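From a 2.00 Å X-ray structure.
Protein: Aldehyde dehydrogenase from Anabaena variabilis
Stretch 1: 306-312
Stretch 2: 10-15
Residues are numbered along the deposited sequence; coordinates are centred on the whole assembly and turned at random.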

# COMPACT_ATOMS: atom_id res chain seq x y z
N GLY A 306 25.82 -23.44 -10.33
CA GLY A 306 26.81 -22.71 -9.53
C GLY A 306 26.83 -23.11 -8.06
O GLY A 306 26.01 -23.90 -7.61
N PRO A 307 27.73 -22.51 -7.30
CA PRO A 307 27.84 -22.78 -5.90
C PRO A 307 26.73 -22.15 -5.09
O PRO A 307 26.07 -21.21 -5.55
CB PRO A 307 29.17 -22.13 -5.52
CG PRO A 307 29.31 -20.99 -6.46
CD PRO A 307 28.69 -21.47 -7.73
N ILE A 308 26.59 -22.62 -3.86
CA ILE A 308 25.75 -21.94 -2.90
C ILE A 308 26.50 -20.69 -2.49
O ILE A 308 27.59 -20.79 -1.96
CB ILE A 308 25.52 -22.82 -1.70
CG1 ILE A 308 24.83 -24.10 -2.17
CG2 ILE A 308 24.70 -22.09 -0.64
CD1 ILE A 308 25.05 -25.24 -1.21
N ILE A 309 25.90 -19.53 -2.74
CA ILE A 309 26.60 -18.26 -2.68
C ILE A 309 26.91 -17.85 -1.24
O ILE A 309 28.00 -17.40 -0.94
CB ILE A 309 25.74 -17.19 -3.37
CG1 ILE A 309 25.75 -17.43 -4.87
CG2 ILE A 309 26.26 -15.80 -3.08
CD1 ILE A 309 24.71 -16.59 -5.58
N ALA A 310 25.95 -18.03 -0.35
CA ALA A 310 26.15 -17.60 1.04
C ALA A 310 26.44 -18.79 1.92
O ALA A 310 25.72 -19.79 1.85
CB ALA A 310 24.91 -16.85 1.52
N GLU A 311 27.46 -18.71 2.77
CA GLU A 311 27.75 -19.84 3.68
C GLU A 311 26.59 -20.20 4.59
O GLU A 311 26.38 -21.39 4.88
CB GLU A 311 28.92 -19.56 4.63
CG GLU A 311 30.25 -19.80 4.03
CD GLU A 311 31.29 -20.20 5.06
OE1 GLU A 311 31.60 -19.38 5.90
OE2 GLU A 311 31.77 -21.35 5.02
N LYS A 312 25.89 -19.21 5.11
CA LYS A 312 24.78 -19.49 6.02
C LYS A 312 23.71 -20.30 5.26
O LYS A 312 23.11 -21.23 5.79
CB LYS A 312 24.29 -18.19 6.59
CG LYS A 312 22.98 -18.23 7.34
CD LYS A 312 22.32 -16.85 7.24
CE LYS A 312 20.80 -16.86 7.36
NZ LYS A 312 20.46 -16.56 8.78
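Stretch 2 (10-15) VRNPRT

Two water molecules bridge the segments, both held by the Arg11 guanidinium, in this contact between segments of one chain whose touching residues are at least 293 positions apart. Water 1 accepts from Arg11 NH2 (2.9 Å) and donates to both Pro13 O (2.8 Å) and Ile308 O (2.7 Å), so it ties the guanidinium and a carbonyl of stretch 2 to a carbonyl of stretch 1. Water 2 accepts from Arg11 NH1 (3.0 Å) and donates to Ile309 O (2.7 Å), making a second bridge from the same side chain. Stretch 1 runs extended through Pro307 and Ile308, turns at Ile309 (phi/psi -72/-43), and enters a helix at Glu311, with Ala310 in the N-cap position. Stretch 2 leaves a strand at Arg11, stays extended through Asn12, and takes helical phi/psi from Pro13 to Thr15 without the regular bonds of a helix. The two segments pair in opposite order: the CA atoms of Ile309 and Pro13 lie 5.0 Å apart and those of Pro307 and Arg14 6.5 Å apart, while Arg11 reaches toward the helix start.

Pro13 points its CA-to-CB bond toward stretch 1 and meets it with CB and its carbonyl oxygen. Its CB lies 3.7 Å from Ile309 O and 4.5 Å from Ile309 CG2, and on the Pro307 side the same CB is 4.4 Å from Pro307 CG. Pro307 CB in turn comes within 3.8 Å of Pro13 O. Both proline rings are C-gamma endo. Arg14 adds an aliphatic contact, its CG 4.3 Å from Pro307 CG; the guanidinium nitrogens NH1 and NH2 bond elsewhere in the structure.

Arg11 extends with chi1 to chi3 all t, which carries its guanidinium across to stretch 1. Glu311 CG covers one face of that group, 3.4 Å from Arg11 NE, whereas Ile309 O lies at its edge, near the plane, 3.4 Å from Arg11 NH1. The Glu311 carboxylate is not in line with an N-H: OE1 is 4.1 Å from Arg11 NE but well out of the guanidinium plane, so the opposite charges are merely near one another, beyond a salt bridge.

Within stretch 2, Asn12 OD1 accepts from Arg14 N (2.8 Å) and from Thr15 N (3.1 Å), bracing the helical-like turn that begins at Pro13. Together the segments bury 298 Å², both sides summed.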

# COMPACT_ATOMS: atom_id res chain seq x y z
N VAL A 10 34.60 -9.58 2.16
CA VAL A 10 33.52 -10.22 1.41
C VAL A 10 34.07 -11.50 0.84
O VAL A 10 35.12 -11.49 0.17
CB VAL A 10 32.97 -9.30 0.32
CG1 VAL A 10 31.90 -9.98 -0.52
CG2 VAL A 10 32.43 -8.01 0.90
N ARG A 11 33.40 -12.60 1.16
CA ARG A 11 33.78 -13.93 0.70
C ARG A 11 33.46 -14.15 -0.78
O ARG A 11 32.43 -13.71 -1.31
CB ARG A 11 33.09 -14.95 1.62
CG ARG A 11 33.18 -16.39 1.20
CD ARG A 11 32.60 -17.28 2.29
NE ARG A 11 32.63 -18.69 1.95
CZ ARG A 11 31.81 -19.27 1.06
NH1 ARG A 11 30.89 -18.58 0.40
NH2 ARG A 11 31.92 -20.55 0.81
N ASN A 12 34.38 -14.78 -1.46
CA ASN A 12 34.19 -15.28 -2.81
C ASN A 12 33.54 -16.65 -2.70
O ASN A 12 34.06 -17.55 -2.04
CB ASN A 12 35.56 -15.40 -3.48
CG ASN A 12 35.49 -15.91 -4.90
OD1 ASN A 12 34.86 -16.89 -5.21
ND2 ASN A 12 36.28 -15.28 -5.74
N PRO A 13 32.37 -16.80 -3.32
CA PRO A 13 31.61 -18.04 -3.19
C PRO A 13 32.22 -19.27 -3.91
O PRO A 13 31.89 -20.38 -3.57
CB PRO A 13 30.26 -17.66 -3.81
CG PRO A 13 30.61 -16.67 -4.84
CD PRO A 13 31.67 -15.81 -4.16
N ARG A 14 33.10 -19.06 -4.88
CA ARG A 14 33.78 -20.18 -5.54
C ARG A 14 34.98 -20.66 -4.73
O ARG A 14 35.20 -21.86 -4.59
CB ARG A 14 34.24 -19.81 -6.95
CG ARG A 14 33.11 -19.57 -7.91
CD ARG A 14 33.55 -19.46 -9.38
NE ARG A 14 34.14 -20.69 -9.77
CZ ARG A 14 33.52 -21.73 -10.29
NH1 ARG A 14 32.24 -21.72 -10.63
NH2 ARG A 14 34.22 -22.81 -10.50
N THR A 15 35.77 -19.72 -4.22
CA THR A 15 37.01 -20.04 -3.56
C THR A 15 36.94 -20.06 -2.05
O THR A 15 37.79 -20.64 -1.42
CB THR A 15 38.16 -19.08 -3.93
OG1 THR A 15 37.94 -17.79 -3.35
CG2 THR A 15 38.40 -18.99 -5.42
O HOH W 1 30.19 -21.09 -1.51
O HOH W 2 29.70 -15.86 0.51